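Local coordinates for protein fatty acid synthase 1, isoform A (Drosophila melanogaster, PDB 6FN6) that probably builds long-chain saturated fatty acids from acetyl-CoA and malonyl-CoA using NADPH, with this chain carrying the dehydratase, enoylreductase and ketoreductase modifying region, at residues Tyr608-Phe613 with Gly640-Gly645; Leu866-Phe871 with Lys891-Val896. All blocks are in the same frame, centred on the assembly; numbering follows the deposited sequence.

Contact 1: residues Tyr608-Phe613 with Gly640-Gly645; sequences YAPINF and GLEFAG
Y608 and A644 form an antiparallel, hydrogen-bonded pair where strands 601-611 and 642-646 meet, in a buried part of the mixed sheet of the enoylreductase. Y608 N donates a hydrogen bond to A644 O at 2.9 Å, and A644 N donates one back to Y608 O at 2.8 Å. On the face shared by this pair, Y608 CB sits 4.3 Å from A644 CB, and S686 packs against both side chains. P610 then turns to the other strand. Its ring crosses the E642 side chain at about a right angle, with P610 CD 3.8 Å from E642 CG. Farther along, N612 CB rests on L641 CD1 at 3.8 Å, while N612 ND2 bonds to E642 OE2 at 3.2 Å in a nearly straight line (169°). That bond lies in the amide plane and meets the carboxylate on its anti side, 25° out of the carboxylate plane. With CG between its backbone N and carbonyl carbon (chi1 62°), E642 sets that CG against P610, and the extended chain beyond carries the carboxylate to N612. E642 OE1 accepts from C690 N, near the start of helix 689-702, and K891 offers OE2 a long, weak ion pair. A buried carboxylate with an N-H donor at each oxygen, near a helix N-terminus, would probably stay ionised.

Contact 2: residues Leu866-Phe871 with Lys891-Val896; sequences LPTSVF and KVVIKV
F871 N bonds to V893 O at 2.8 Å, and K895 N to F871 O at 2.6 Å, within a ladder of five backbone hydrogen bonds that joins two parallel strands. Strands 868-872 and 891-895 are the two arms of a beta-alpha-beta crossover whose helix, 876-885, runs between them in sequence. The ladder begins ahead of the first strand, where K891 N reaches P867 O at 3.0 Å. S869 N follows on K891 O. V893 N meets S869 O from well above the carbonyl plane, 50° out of it, in a 3.3 Å bond. S869, F871, V892 and I894 share the face against which the crossover helix packs; F882 touches S869, A879 touches F871 and M883 touches V892. T868, V870, K891 and V893 occupy the opposite face. There T868 CG2 and V893 CG2 touch, while T868 OG1 turns to a hydrogen bond with E683. Further along, the side chains of V870 and K895 cross at about a right angle: V870 CG1, anti to its backbone N (chi1 -171°), comes within 3.7 Å of K895 CB. On the helix side, the F871 ring approaches V892 obliquely, its CE1 lying 3.9 Å from V892 CG1.

Overall arrangement
The two contacts belong to one mixed sheet, with their centres about 9 Å apart. Strand 601-611 sits between 642-646 on one flank and 891-895 on the other, and 868-872 lies beyond 891-895. Contact 1 closes along the chain before contact 2 opens. The seam between them is antiparallel: I611 N lies 2.9 Å from V892 O, a probable hydrogen bond, and I611 CD1 packs 3.6 Å from I894 CD1. Contact 2 therefore brings the chain back, some 220 residues or more later, to the same sheet that holds contact 1, after the six-stranded parallel sheet (strands 710-713 to 830-833), consistent with the two-domain build of medium-chain dehydrogenase/reductase enzymes.

Contact 1: residues Tyr608-Phe613 with Gly640-Gly645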
loop_
_atom_site.group_PDB
_atom_site.type_symbol
_atom_site.label_atom_id
_atom_site.label_comp_id
_atom_site.label_asym_id
_atom_site.label_seq_id
_atom_site.Cartn_x
_atom_site.Cartn_y
_atom_site.Cartn_z
ATOM N N TYR A 608 11.982 29.899 -27.082
ATOM C CA TYR A 608 11.482 29.837 -25.716
ATOM C C TYR A 608 11.631 28.429 -25.156
ATOM O O TYR A 608 11.176 27.461 -25.762
ATOM C CB TYR A 608 10.018 30.279 -25.671
ATOM C CG TYR A 608 9.849 31.764 -25.897
ATOM C CD1 TYR A 608 9.738 32.281 -27.179
ATOM C CD2 TYR A 608 9.821 32.649 -24.828
ATOM C CE1 TYR A 608 9.595 33.635 -27.392
ATOM C CE2 TYR A 608 9.677 34.006 -25.031
ATOM C CZ TYR A 608 9.565 34.494 -26.314
ATOM O OH TYR A 608 9.423 35.847 -26.520
ATOM N N ALA A 609 12.292 28.322 -24.006
ATOM C CA ALA A 609 12.481 27.039 -23.340
ATOM C C ALA A 609 11.968 27.128 -21.908
ATOM O O ALA A 609 12.568 27.810 -21.076
ATOM C CB ALA A 609 13.949 26.640 -23.355
ATOM N N PRO A 610 10.847 26.452 -21.615
ATOM C CA PRO A 610 10.350 26.440 -20.235
ATOM C C PRO A 610 11.141 25.535 -19.297
ATOM O O PRO A 610 11.715 24.536 -19.733
ATOM C CB PRO A 610 8.916 25.918 -20.381
ATOM C CG PRO A 610 8.561 26.129 -21.803
ATOM C CD PRO A 610 9.833 25.957 -22.560
ATOM N N ILE A 611 11.165 25.891 -18.017
ATOM C CA ILE A 611 11.707 25.012 -16.992
ATOM C C ILE A 611 10.567 24.209 -16.383
ATOM O O ILE A 611 9.493 24.747 -16.109
ATOM C CB ILE A 611 12.459 25.794 -15.900
ATOM C CG1 ILE A 611 13.530 26.696 -16.509
ATOM C CG2 ILE A 611 13.094 24.842 -14.902
ATOM C CD1 ILE A 611 13.214 28.161 -16.395
ATOM N N ASN A 612 10.808 22.921 -16.176
ATOM C CA ASN A 612 9.851 22.062 -15.500
ATOM C C ASN A 612 10.474 21.561 -14.203
ATOM O O ASN A 612 11.681 21.686 -14.008
ATOM C CB ASN A 612 9.443 20.898 -16.399
ATOM C CG ASN A 612 8.499 21.324 -17.509
ATOM O OD1 ASN A 612 7.286 21.405 -17.310
ATOM N ND2 ASN A 612 9.051 21.600 -18.684
ATOM N N PHE A 613 9.654 21.007 -13.316
ATOM C CA PHE A 613 10.142 20.565 -12.015
ATOM C C PHE A 613 11.286 19.561 -12.161
ATOM O O PHE A 613 12.200 19.534 -11.337
ATOM C CB PHE A 613 9.003 19.960 -11.188
ATOM C CG PHE A 613 8.106 20.984 -10.549
ATOM C CD1 PHE A 613 8.620 21.912 -9.655
ATOM C CD2 PHE A 613 6.750 21.021 -10.836
ATOM C CE1 PHE A 613 7.800 22.856 -9.062
ATOM C CE2 PHE A 613 5.926 21.964 -10.244
ATOM C CZ PHE A 613 6.453 22.882 -9.357
ATOM N N GLY A 640 15.987 20.889 -20.192
ATOM C CA GLY A 640 15.097 21.294 -21.266
ATOM C C GLY A 640 14.210 20.172 -21.766
ATOM O O GLY A 640 14.678 19.270 -22.459
ATOM N N LEU A 641 12.926 20.234 -21.423
ATOM C CA LEU A 641 11.992 19.172 -21.775
ATOM C C LEU A 641 11.109 19.556 -22.961
ATOM O O LEU A 641 10.563 18.692 -23.649
ATOM C CB LEU A 641 11.118 18.834 -20.569
ATOM C CG LEU A 641 11.755 17.944 -19.497
ATOM C CD1 LEU A 641 10.861 17.908 -18.273
ATOM C CD2 LEU A 641 12.025 16.540 -20.008
ATOM N N GLU A 642 10.965 20.857 -23.189
ATOM C CA GLU A 642 10.118 21.361 -24.264
ATOM C C GLU A 642 10.597 22.728 -24.728
ATOM O O GLU A 642 11.423 23.358 -24.069
ATOM C CB GLU A 642 8.663 21.445 -23.801
ATOM C CG GLU A 642 8.449 22.408 -22.641
ATOM C CD GLU A 642 7.041 22.361 -22.080
ATOM O OE1 GLU A 642 6.085 22.184 -22.864
ATOM O OE2 GLU A 642 6.891 22.503 -20.848
ATOM N N PHE A 643 10.069 23.190 -25.858
ATOM C CA PHE A 643 10.437 24.498 -26.383
ATOM C C PHE A 643 9.481 24.971 -27.473
ATOM O O PHE A 643 8.793 24.173 -28.109
ATOM C CB PHE A 643 11.861 24.469 -26.946
ATOM C CG PHE A 643 11.996 23.671 -28.214
ATOM C CD1 PHE A 643 11.771 24.260 -29.447
ATOM C CD2 PHE A 643 12.347 22.332 -28.176
ATOM C CE1 PHE A 643 11.892 23.532 -30.614
ATOM C CE2 PHE A 643 12.471 21.599 -29.341
ATOM C CZ PHE A 643 12.242 22.201 -30.561
ATOM N N ALA A 644 9.464 26.281 -27.683
ATOM C CA ALA A 644 8.835 26.874 -28.853
ATOM C C ALA A 644 9.921 27.565 -29.668
ATOM O O ALA A 644 10.765 28.271 -29.115
ATOM C CB ALA A 644 7.750 27.854 -28.451
ATOM N N GLY A 645 9.901 27.359 -30.978
ATOM C CA GLY A 645 10.932 27.908 -31.836
ATOM C C GLY A 645 10.609 27.819 -33.313
ATOM O O GLY A 645 9.443 27.824 -33.707
#

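Contact 2: residues Leu866-Phe871 with Lys891-Val896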
loop_
_atom_site.group_PDB
_atom_site.type_symbol
_atom_site.label_atom_id
_atom_site.label_comp_id
_atom_site.label_asym_id
_atom_site.label_seq_id
_atom_site.Cartn_x
_atom_site.Cartn_y
_atom_site.Cartn_z
ATOM N N LEU A 866 -0.579 28.888 -20.840
ATOM C CA LEU A 866 -0.556 29.275 -19.437
ATOM C C LEU A 866 0.028 30.667 -19.247
ATOM O O LEU A 866 0.693 31.191 -20.142
ATOM C CB LEU A 866 0.262 28.269 -18.626
ATOM C CG LEU A 866 -0.406 26.950 -18.242
ATOM C CD1 LEU A 866 -0.835 26.158 -19.465
ATOM C CD2 LEU A 866 0.551 26.134 -17.392
ATOM N N PRO A 867 -0.239 31.283 -18.084
ATOM C CA PRO A 867 0.492 32.500 -17.725
ATOM C C PRO A 867 1.993 32.240 -17.730
ATOM O O PRO A 867 2.414 31.108 -17.482
ATOM C CB PRO A 867 -0.013 32.817 -16.316
ATOM C CG PRO A 867 -1.342 32.181 -16.243
ATOM C CD PRO A 867 -1.251 30.936 -17.074
ATOM N N THR A 868 2.785 33.268 -18.018
ATOM C CA THR A 868 4.227 33.104 -18.141
ATOM C C THR A 868 5.002 34.053 -17.238
ATOM O O THR A 868 4.667 35.229 -17.117
ATOM C CB THR A 868 4.692 33.336 -19.590
ATOM O OG1 THR A 868 4.238 34.618 -20.041
ATOM C CG2 THR A 868 4.149 32.249 -20.506
ATOM N N SER A 869 6.044 33.521 -16.611
ATOM C CA SER A 869 7.017 34.331 -15.895
ATOM C C SER A 869 8.324 34.212 -16.658
ATOM O O SER A 869 9.079 33.258 -16.474
ATOM C CB SER A 869 7.172 33.867 -14.446
ATOM O OG SER A 869 5.912 33.805 -13.797
ATOM N N VAL A 870 8.572 35.177 -17.538
ATOM C CA VAL A 870 9.660 35.072 -18.503
ATOM C C VAL A 870 10.974 35.610 -17.946
ATOM O O VAL A 870 11.003 36.627 -17.252
ATOM C CB VAL A 870 9.298 35.799 -19.814
ATOM C CG1 VAL A 870 10.330 35.501 -20.893
ATOM C CG2 VAL A 870 7.902 35.407 -20.279
ATOM N N PHE A 871 12.060 34.912 -18.267
ATOM C CA PHE A 871 13.407 35.350 -17.917
ATOM C C PHE A 871 14.301 35.263 -19.153
ATOM O O PHE A 871 14.164 34.342 -19.952
ATOM C CB PHE A 871 13.976 34.493 -16.783
ATOM C CG PHE A 871 13.192 34.576 -15.504
ATOM C CD1 PHE A 871 12.065 33.795 -15.315
ATOM C CD2 PHE A 871 13.587 35.430 -14.487
ATOM C CE1 PHE A 871 11.343 33.866 -14.138
ATOM C CE2 PHE A 871 12.870 35.506 -13.309
ATOM C CZ PHE A 871 11.748 34.724 -13.134
ATOM N N LYS A 891 3.573 28.714 -16.200
ATOM C CA LYS A 891 4.841 28.185 -16.687
ATOM C C LYS A 891 5.971 29.207 -16.596
ATOM O O LYS A 891 5.791 30.381 -16.922
ATOM C CB LYS A 891 4.692 27.712 -18.133
ATOM C CG LYS A 891 5.763 26.732 -18.584
ATOM C CD LYS A 891 5.749 25.471 -17.734
ATOM C CE LYS A 891 5.885 24.214 -18.574
ATOM N NZ LYS A 891 5.686 22.984 -17.755
ATOM N N VAL A 892 7.138 28.744 -16.155
ATOM C CA VAL A 892 8.343 29.563 -16.119
ATOM C C VAL A 892 9.109 29.360 -17.420
ATOM O O VAL A 892 9.490 28.237 -17.746
ATOM C CB VAL A 892 9.219 29.206 -14.898
ATOM C CG1 VAL A 892 10.465 30.083 -14.839
ATOM C CG2 VAL A 892 8.414 29.330 -13.611
ATOM N N VAL A 893 9.346 30.446 -18.155
ATOM C CA VAL A 893 9.947 30.346 -19.484
ATOM C C VAL A 893 11.210 31.198 -19.622
ATOM O O VAL A 893 11.271 32.327 -19.137
ATOM C CB VAL A 893 8.929 30.735 -20.575
ATOM C CG1 VAL A 893 9.470 30.376 -21.955
ATOM C CG2 VAL A 893 7.585 30.058 -20.323
ATOM N N ILE A 894 12.213 30.644 -20.298
ATOM C CA ILE A 894 13.440 31.382 -20.595
ATOM C C ILE A 894 13.417 31.873 -22.035
ATOM O O ILE A 894 13.260 31.088 -22.971
ATOM C CB ILE A 894 14.689 30.527 -20.327
ATOM C CG1 ILE A 894 14.870 30.330 -18.824
ATOM C CG2 ILE A 894 15.935 31.196 -20.918
ATOM C CD1 ILE A 894 15.941 29.333 -18.455
ATOM N N LYS A 895 13.588 33.182 -22.196
ATOM C CA LYS A 895 13.584 33.816 -23.507
ATOM C C LYS A 895 14.974 33.759 -24.133
ATOM O O LYS A 895 15.800 34.644 -23.915
ATOM C CB LYS A 895 13.112 35.267 -23.382
ATOM C CG LYS A 895 13.117 36.071 -24.676
ATOM C CD LYS A 895 13.341 37.550 -24.392
ATOM C CE LYS A 895 12.186 38.155 -23.607
ATOM N NZ LYS A 895 12.430 39.584 -23.273
ATOM N N VAL A 896 15.225 32.711 -24.909
ATOM C CA VAL A 896 16.508 32.552 -25.577
ATOM C C VAL A 896 16.613 33.555 -26.723
ATOM O O VAL A 896 17.645 34.202 -26.904
ATOM C CB VAL A 896 16.696 31.110 -26.083
ATOM C CG1 VAL A 896 18.080 30.933 -26.684
ATOM C CG2 VAL A 896 16.468 30.109 -24.953
#